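PDB 5FX8: linoleate 11-lipoxygenase from Gaeumannomyces graminis, which oxidises linoleic and alpha-linolenic acids with molecular oxygen at a manganese centre, giving 11S- and 13R-hydroperoxy fatty acids. Local coordinates for residues V215-Q220 against I276-N281; A232-L237 against L250-N255. All blocks are in the same frame, centred on the assembly; numbering follows the deposited sequence.

Overall arrangement
From the N terminus, the chain enters the five-stranded antiparallel sheet through strand 177-178 and reaches strand 212-216, whose end and following turn form the first half of contact 1. It then runs through strands 235-241 and 246-253, the hairpin closed by contact 2, and through strand 261-262 into the long helix 268-305, which completes contact 1. Contact 2 thus falls wholly within the larger loop that contact 1 closes, and the two do not cross. Their centres are about 7 Å apart, and backbone hydrogen bonds pairing Val215 with Gly236 and His217 with Cys234 join them. Together they tie neighbouring strands to one another and the sheet to a helix carrying the manganese ligands His290 and His294.

Contact 1 (V215-Q220 against I276-N281); sequences VDHSYQ and IMFNNN
Val215, His217 and Gln220 pack against Phe278 and Asn281 where the end of strand 212-216 and the turn after it meet helix 268-305 of the lipoxygenase fold, the helix that farther on supplies His290 and His294 to manganese. The tight part is buried. Val215 CG1, anti to its backbone N (chi1 176°), reaches Phe278 CZ at 3.4 Å; Val215 CB lies in plane at the edge of the phenyl ring, and the two side chains cross at about a right angle. The same CG1 sits over one face of the His217 imidazole, offset toward its rim. On the opposite face Asn281 O lies over the ring centre, 3.9 Å above the plane, while His217 CD2 touches Asn281 CB at 3.7 Å. The imidazole is thus sandwiched between an aliphatic branch and a helix carbonyl, and its NE2 is hydrogen-bonded to Asp282 OD1. Its meeting with the Phe278 ring is oblique, with planes at 42°.

The other side of the turn looks outward: Asp216 is exposed, Ser218 and Tyr219 partly so, and none touches the helix segment. Asp216 OD1 accepts from Ser218 N, an Asx turn. Asn281 ND2 and OD1 also hydrogen-bond Ala232 O and Cys234 N. Beyond the turn Gln220 comes back and grips Asn281 twice. Asn281 ND2 donates to Gln220 OE1 at 3.0 Å, approaching from above the carbonyl plane, and Gln220 NE2 donates almost straight (172°) to Asn281 O at 3.0 Å, with that oxygen in the plane of the Gln220 amide.

Contact 2 (A232-L237 against L250-N255); sequences AACQGL and LAIKTN
The flat side-chain amides of Gln235 and Asn255 cross at about a right angle, their planes 64° apart, where the paired strands give way to loop. Asn255 reaches back to Ala233, CB to CB at 4.1 Å, and Ser218 also touches its side chain. Gln235, extended beyond CG, passes the amide of Asn255 and shares its face of the sheet with Lys253, Leu237 and Ala251. Phe188 covers part of this face, touching Gln235, Ala251 and Lys253. The end of the Lys253 side chain leads away from the other strand, its NZ making a long, weak ion pair with Asp259.

The other face carries Ile252 opposite Gly236, a non-hydrogen-bonded pair. Ile252 CG2, anti to the backbone N, meets Cys234 SG at 3.9 Å, and both side chains pack on helix 268-305: Cys234 on Met277 and Phe278, Ile252 on Trp271 and Ala274.

Between the faces runs the backbone ladder, with strand axes 4.8 Å apart at closest and directions 172° apart. Gln235 and Lys253 exchange two hydrogen bonds, N to O each way, and Leu237 N donates to Ala251 O at 2.9 Å in a nearly straight bond (177°). Cys234 CA adds a C-H...O contact to Lys253 O. Beyond the ladder, before strand 235-241 and after strand 246-253, Ala233 N donates a hydrogen bond to Thr254 O at 2.8 Å, and Ala232 CB lies 4.1 Å from Thr254 CB.

Farther along the ladder, toward the hairpin turn, Leu237 O takes two donors, Leu250 N at 2.8 Å and Ala251 N at 3.3 Å. Two residues thus face one, the signature of a classic beta bulge, here set in the antiparallel hairpin of strands 235-241 and 246-253.

Contact 1 (V215-Q220 against I276-N281)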
ATOM      1  N   VAL A 215     -14.306 -21.821   4.121  1.00 11.31           N
ATOM      2  CA  VAL A 215     -14.106 -20.689   3.230  1.00 10.42           C
ATOM      3  C   VAL A 215     -14.904 -20.952   1.966  1.00 11.48           C
ATOM      4  O   VAL A 215     -14.687 -21.959   1.291  1.00 13.02           O
ATOM      5  CB  VAL A 215     -12.632 -20.484   2.893  1.00 11.42           C
ATOM      6  CG1 VAL A 215     -12.476 -19.350   1.887  1.00 11.65           C
ATOM      7  CG2 VAL A 215     -11.876 -20.204   4.138  1.00 13.63           C
ATOM      8  N   ASP A 216     -15.802 -20.044   1.628  1.00 12.39           N
ATOM      9  CA  ASP A 216     -16.735 -20.246   0.522  1.00 12.89           C
ATOM     10  C   ASP A 216     -16.438 -19.237  -0.580  1.00 12.04           C
ATOM     11  O   ASP A 216     -16.951 -18.121  -0.546  1.00 17.54           O
ATOM     12  CB  ASP A 216     -18.183 -20.115   1.007  1.00 11.52           C
ATOM     13  CG  ASP A 216     -19.191 -20.703   0.030  1.00 13.65           C
ATOM     14  OD1 ASP A 216     -18.873 -20.818  -1.148  1.00 14.81           O
ATOM     15  OD2 ASP A 216     -20.307 -21.064   0.426  1.00 14.44           O
ATOM     16  N   HIS A 217     -15.656 -19.615  -1.584  1.00 11.68           N
ATOM     17  CA  HIS A 217     -15.510 -18.782  -2.771  1.00 12.31           C
ATOM     18  C   HIS A 217     -16.381 -19.245  -3.929  1.00 13.80           C
ATOM     19  O   HIS A 217     -16.068 -18.949  -5.077  1.00 15.88           O
ATOM     20  CB  HIS A 217     -14.058 -18.732  -3.228  1.00 12.16           C
ATOM     21  CG  HIS A 217     -13.161 -18.044  -2.266  1.00 11.25           C
ATOM     22  ND1 HIS A 217     -13.553 -16.933  -1.566  1.00 11.49           N
ATOM     23  CD2 HIS A 217     -11.913 -18.335  -1.844  1.00 11.39           C
ATOM     24  CE1 HIS A 217     -12.576 -16.552  -0.768  1.00 12.16           C
ATOM     25  NE2 HIS A 217     -11.570 -17.389  -0.915  1.00 11.93           N
ATOM     26  N   SER A 218     -17.467 -19.957  -3.657  1.00 13.64           N
ATOM     27  CA  SER A 218     -18.246 -20.548  -4.726  1.00 13.44           C
ATOM     28  C   SER A 218     -19.018 -19.508  -5.525  1.00 14.16           C
ATOM     29  O   SER A 218     -19.428 -19.797  -6.643  1.00 12.98           O
ATOM     30  CB  SER A 218     -19.197 -21.570  -4.145  1.00 12.52           C
ATOM     31  OG  SER A 218     -20.080 -20.910  -3.267  1.00 14.02           O
ATOM     32  N   TYR A 219     -19.233 -18.317  -4.976  1.00 13.43           N
ATOM     33  CA  TYR A 219     -19.880 -17.247  -5.723  1.00 12.89           C
ATOM     34  C   TYR A 219     -19.127 -16.892  -7.004  1.00 13.60           C
ATOM     35  O   TYR A 219     -19.728 -16.338  -7.925  1.00 13.50           O
ATOM     36  CB  TYR A 219     -20.023 -16.006  -4.827  1.00 14.58           C
ATOM     37  CG  TYR A 219     -20.920 -14.931  -5.383  1.00 17.31           C
ATOM     38  CD1 TYR A 219     -22.289 -14.970  -5.173  1.00 18.82           C
ATOM     39  CD2 TYR A 219     -20.400 -13.866  -6.121  1.00 18.17           C
ATOM     40  CE1 TYR A 219     -23.125 -14.001  -5.683  1.00 20.53           C
ATOM     41  CE2 TYR A 219     -21.230 -12.883  -6.649  1.00 17.61           C
ATOM     42  CZ  TYR A 219     -22.600 -12.956  -6.427  1.00 26.48           C
ATOM     43  OH  TYR A 219     -23.451 -11.986  -6.942  1.00 26.69           O
ATOM     44  N   GLN A 220     -17.831 -17.180  -7.085  1.00 12.51           N
ATOM     45  CA  GLN A 220     -17.096 -16.873  -8.302  1.00 14.11           C
ATOM     46  C   GLN A 220     -17.438 -17.823  -9.450  1.00 14.25           C
ATOM     47  O   GLN A 220     -16.919 -17.678 -10.550  1.00 14.18           O
ATOM     48  CB  GLN A 220     -15.592 -16.887  -8.028  1.00 13.31           C
ATOM     49  CG  GLN A 220     -15.159 -15.898  -6.987  1.00 11.37           C
ATOM     50  CD  GLN A 220     -13.696 -16.006  -6.604  1.00 12.08           C
ATOM     51  OE1 GLN A 220     -12.831 -16.350  -7.414  1.00 14.91           O
ATOM     52  NE2 GLN A 220     -13.418 -15.733  -5.343  1.00 15.14           N
ATOM     53  N   ILE A 276      -3.537 -24.459  -4.905  1.00 12.66           N
ATOM     54  CA  ILE A 276      -3.268 -23.342  -5.801  1.00 12.69           C
ATOM     55  C   ILE A 276      -4.568 -22.745  -6.336  1.00 13.82           C
ATOM     56  O   ILE A 276      -4.722 -21.515  -6.400  1.00 21.24           O
ATOM     57  CB  ILE A 276      -2.330 -23.769  -6.944  1.00 15.54           C
ATOM     58  CG1 ILE A 276      -0.955 -24.140  -6.394  1.00 16.37           C
ATOM     59  CG2 ILE A 276      -2.124 -22.623  -7.902  1.00 14.31           C
ATOM     60  CD1 ILE A 276       0.040 -24.534  -7.425  1.00 13.19           C
ATOM     61  N   MET A 277      -5.532 -23.587  -6.712  1.00 14.07           N
ATOM     62  CA  MET A 277      -6.793 -23.043  -7.202  1.00 15.43           C
ATOM     63  C   MET A 277      -7.509 -22.246  -6.117  1.00 14.84           C
ATOM     64  O   MET A 277      -8.044 -21.152  -6.372  1.00 22.14           O
ATOM     65  CB  MET A 277      -7.678 -24.165  -7.732  1.00 15.27           C
ATOM     66  CG  MET A 277      -7.082 -24.859  -8.908  1.00 16.44           C
ATOM     67  SD  MET A 277      -8.165 -26.086  -9.661  1.00 35.95           S
ATOM     68  CE  MET A 277      -8.060 -27.458  -8.540  1.00 16.73           C
ATOM     69  N   PHE A 278      -7.526 -22.775  -4.897  1.00 14.27           N
ATOM     70  CA  PHE A 278      -8.105 -22.023  -3.795  1.00 12.59           C
ATOM     71  C   PHE A 278      -7.369 -20.714  -3.583  1.00 11.77           C
ATOM     72  O   PHE A 278      -7.992 -19.699  -3.296  1.00 19.49           O
ATOM     73  CB  PHE A 278      -8.098 -22.858  -2.521  1.00 11.91           C
ATOM     74  CG  PHE A 278      -8.646 -22.142  -1.313  1.00 12.95           C
ATOM     75  CD1 PHE A 278      -7.846 -21.312  -0.547  1.00 10.36           C
ATOM     76  CD2 PHE A 278      -9.950 -22.351  -0.909  1.00 13.76           C
ATOM     77  CE1 PHE A 278      -8.331 -20.694   0.550  1.00 10.00           C
ATOM     78  CE2 PHE A 278     -10.444 -21.726   0.204  1.00 11.28           C
ATOM     79  CZ  PHE A 278      -9.617 -20.886   0.932  1.00 11.23           C
ATOM     80  N   ASN A 279      -6.050 -20.707  -3.706  1.00 17.41           N
ATOM     81  CA  ASN A 279      -5.350 -19.455  -3.463  1.00 11.28           C
ATOM     82  C   ASN A 279      -5.664 -18.417  -4.536  1.00 12.52           C
ATOM     83  O   ASN A 279      -5.637 -17.210  -4.268  1.00 11.11           O
ATOM     84  CB  ASN A 279      -3.864 -19.717  -3.371  1.00 11.66           C
ATOM     85  CG  ASN A 279      -3.483 -20.378  -2.072  1.00 13.84           C
ATOM     86  OD1 ASN A 279      -4.180 -20.266  -1.083  1.00 16.91           O
ATOM     87  ND2 ASN A 279      -2.371 -21.074  -2.073  1.00 15.34           N
ATOM     88  N   ASN A 280      -5.958 -18.882  -5.746  1.00 12.48           N
ATOM     89  CA  ASN A 280      -6.405 -18.021  -6.821  1.00 10.93           C
ATOM     90  C   ASN A 280      -7.751 -17.393  -6.495  1.00 14.19           C
ATOM     91  O   ASN A 280      -7.963 -16.182  -6.688  1.00 12.32           O
ATOM     92  CB  ASN A 280      -6.478 -18.872  -8.081  1.00 13.79           C
ATOM     93  CG  ASN A 280      -6.897 -18.107  -9.277  1.00 11.64           C
ATOM     94  OD1 ASN A 280      -8.019 -18.218  -9.739  1.00 12.68           O
ATOM     95  ND2 ASN A 280      -5.993 -17.326  -9.798  1.00 13.25           N
ATOM     96  N   ASN A 281      -8.681 -18.206  -5.999  1.00 11.27           N
ATOM     97  CA  ASN A 281      -9.974 -17.653  -5.629  1.00 11.81           C
ATOM     98  C   ASN A 281      -9.864 -16.707  -4.435  1.00 11.03           C
ATOM     99  O   ASN A 281     -10.535 -15.671  -4.390  1.00 17.48           O
ATOM    100  CB  ASN A 281     -10.951 -18.781  -5.347  1.00 11.15           C
ATOM    101  CG  ASN A 281     -11.228 -19.616  -6.559  1.00 13.40           C
ATOM    102  OD1 ASN A 281     -11.256 -20.840  -6.496  1.00 19.37           O
ATOM    103  ND2 ASN A 281     -11.435 -18.957  -7.686  1.00 13.18           N
TER

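Contact 2 (A232-L237 against L250-N255)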
ATOM      1  N   ALA A 232     -11.446 -21.676 -10.763  1.00 16.90           N
ATOM      2  CA  ALA A 232     -12.442 -22.518 -10.117  1.00 17.44           C
ATOM      3  C   ALA A 232     -13.379 -21.643  -9.293  1.00 16.01           C
ATOM      4  O   ALA A 232     -13.454 -20.435  -9.506  1.00 21.88           O
ATOM      5  CB  ALA A 232     -11.753 -23.601  -9.278  1.00 16.99           C
ATOM      6  N   ALA A 233     -14.115 -22.254  -8.371  1.00 14.27           N
ATOM      7  CA  ALA A 233     -14.922 -21.514  -7.410  1.00 15.39           C
ATOM      8  C   ALA A 233     -14.858 -22.293  -6.088  1.00 16.76           C
ATOM      9  O   ALA A 233     -15.816 -22.889  -5.606  1.00 16.82           O
ATOM     10  CB  ALA A 233     -16.348 -21.311  -7.911  1.00 13.45           C
ATOM     11  N   CYS A 234     -13.679 -22.300  -5.480  1.00 13.72           N
ATOM     12  CA  CYS A 234     -13.392 -23.280  -4.446  1.00 14.21           C
ATOM     13  C   CYS A 234     -14.142 -23.000  -3.154  1.00 14.30           C
ATOM     14  O   CYS A 234     -14.347 -21.854  -2.755  1.00 18.71           O
ATOM     15  CB  CYS A 234     -11.904 -23.326  -4.159  1.00 13.00           C
ATOM     16  SG  CYS A 234     -10.999 -24.092  -5.479  1.00 21.25           S
ATOM     17  N   GLN A 235     -14.574 -24.069  -2.518  1.00 16.33           N
ATOM     18  CA  GLN A 235     -14.961 -24.056  -1.126  1.00 12.85           C
ATOM     19  C   GLN A 235     -13.899 -24.855  -0.409  1.00 14.53           C
ATOM     20  O   GLN A 235     -13.585 -25.968  -0.821  1.00 14.95           O
ATOM     21  CB  GLN A 235     -16.330 -24.682  -0.915  1.00 13.93           C
ATOM     22  CG  GLN A 235     -17.438 -23.956  -1.567  1.00 16.18           C
ATOM     23  CD  GLN A 235     -18.742 -24.621  -1.304  1.00 16.40           C
ATOM     24  OE1 GLN A 235     -19.658 -24.013  -0.757  1.00 16.25           O
ATOM     25  NE2 GLN A 235     -18.846 -25.881  -1.677  1.00 16.19           N
ATOM     26  N   GLY A 236     -13.321 -24.275   0.634  1.00 14.19           N
ATOM     27  CA  GLY A 236     -12.326 -24.944   1.443  1.00 12.76           C
ATOM     28  C   GLY A 236     -12.913 -25.262   2.807  1.00 12.63           C
ATOM     29  O   GLY A 236     -13.524 -24.402   3.445  1.00 16.95           O
ATOM     30  N   LEU A 237     -12.732 -26.507   3.226  1.00 13.78           N
ATOM     31  CA  LEU A 237     -13.150 -26.976   4.534  1.00 12.04           C
ATOM     32  C   LEU A 237     -11.912 -27.166   5.393  1.00 12.87           C
ATOM     33  O   LEU A 237     -10.950 -27.815   4.972  1.00 12.68           O
ATOM     34  CB  LEU A 237     -13.913 -28.278   4.411  1.00 14.96           C
ATOM     35  CG  LEU A 237     -14.878 -28.680   5.501  1.00 16.96           C
ATOM     36  CD1 LEU A 237     -15.881 -27.600   5.723  1.00 14.25           C
ATOM     37  CD2 LEU A 237     -15.564 -29.920   5.006  1.00 17.95           C
ATOM     38  N   LEU A 250      -8.847 -29.651   5.345  1.00 14.41           N
ATOM     39  CA  LEU A 250      -9.552 -30.919   5.234  1.00 14.88           C
ATOM     40  C   LEU A 250      -9.872 -31.251   3.780  1.00 14.90           C
ATOM     41  O   LEU A 250      -9.361 -32.240   3.263  1.00 22.22           O
ATOM     42  CB  LEU A 250     -10.818 -30.894   6.105  1.00 14.12           C
ATOM     43  CG  LEU A 250     -11.357 -32.262   6.527  1.00 15.67           C
ATOM     44  CD1 LEU A 250     -12.213 -32.197   7.775  1.00 14.60           C
ATOM     45  CD2 LEU A 250     -12.148 -32.885   5.429  1.00 16.50           C
ATOM     46  N   ALA A 251     -10.681 -30.452   3.091  1.00 14.17           N
ATOM     47  CA  ALA A 251     -11.034 -30.753   1.713  1.00 14.51           C
ATOM     48  C   ALA A 251     -11.182 -29.462   0.920  1.00 15.55           C
ATOM     49  O   ALA A 251     -11.359 -28.382   1.479  1.00 15.71           O
ATOM     50  CB  ALA A 251     -12.323 -31.569   1.639  1.00 16.01           C
ATOM     51  N   ILE A 252     -11.112 -29.590  -0.399  1.00 15.79           N
ATOM     52  CA  ILE A 252     -11.301 -28.473  -1.313  1.00 14.59           C
ATOM     53  C   ILE A 252     -12.189 -28.947  -2.448  1.00 15.96           C
ATOM     54  O   ILE A 252     -11.873 -29.936  -3.109  1.00 18.16           O
ATOM     55  CB  ILE A 252      -9.959 -27.939  -1.855  1.00 15.44           C
ATOM     56  CG1 ILE A 252      -9.100 -27.405  -0.710  1.00 14.93           C
ATOM     57  CG2 ILE A 252     -10.186 -26.838  -2.881  1.00 13.62           C
ATOM     58  CD1 ILE A 252      -7.725 -26.925  -1.124  1.00 15.70           C
ATOM     59  N   LYS A 253     -13.292 -28.250  -2.680  1.00 16.16           N
ATOM     60  CA  LYS A 253     -14.221 -28.570  -3.749  1.00 17.05           C
ATOM     61  C   LYS A 253     -14.221 -27.437  -4.770  1.00 19.12           C
ATOM     62  O   LYS A 253     -14.470 -26.283  -4.411  1.00 20.77           O
ATOM     63  CB  LYS A 253     -15.623 -28.784  -3.186  1.00 16.62           C
ATOM     64  CG  LYS A 253     -16.531 -29.546  -4.092  1.00 20.38           C
ATOM     65  CD  LYS A 253     -17.949 -29.442  -3.660  1.00 21.92           C
ATOM     66  CE  LYS A 253     -18.803 -30.313  -4.513  1.00 22.95           C
ATOM     67  NZ  LYS A 253     -20.197 -29.934  -4.311  1.00 32.89           N
ATOM     68  N   THR A 254     -13.984 -27.766  -6.042  1.00 17.55           N
ATOM     69  CA  THR A 254     -13.769 -26.737  -7.058  1.00 18.09           C
ATOM     70  C   THR A 254     -15.046 -26.030  -7.462  1.00 20.03           C
ATOM     71  O   THR A 254     -14.993 -24.872  -7.887  1.00 23.34           O
ATOM     72  CB  THR A 254     -13.192 -27.332  -8.325  1.00 17.60           C
ATOM     73  OG1 THR A 254     -14.236 -28.039  -8.993  1.00 18.19           O
ATOM     74  CG2 THR A 254     -12.047 -28.261  -8.008  1.00 19.18           C
ATOM     75  N   ASN A 255     -16.174 -26.723  -7.426  1.00 18.11           N
ATOM     76  CA  ASN A 255     -17.466 -26.175  -7.822  1.00 18.62           C
ATOM     77  C   ASN A 255     -17.523 -25.754  -9.275  1.00 20.60           C
ATOM     78  O   ASN A 255     -18.347 -24.910  -9.624  1.00 27.39           O
ATOM     79  CB  ASN A 255     -17.865 -24.975  -6.972  1.00 18.96           C
ATOM     80  CG  ASN A 255     -18.160 -25.340  -5.563  1.00 19.13           C
ATOM     81  OD1 ASN A 255     -17.630 -24.733  -4.648  1.00 20.92           O
ATOM     82  ND2 ASN A 255     -19.019 -26.329  -5.368  1.00 24.06           N
TER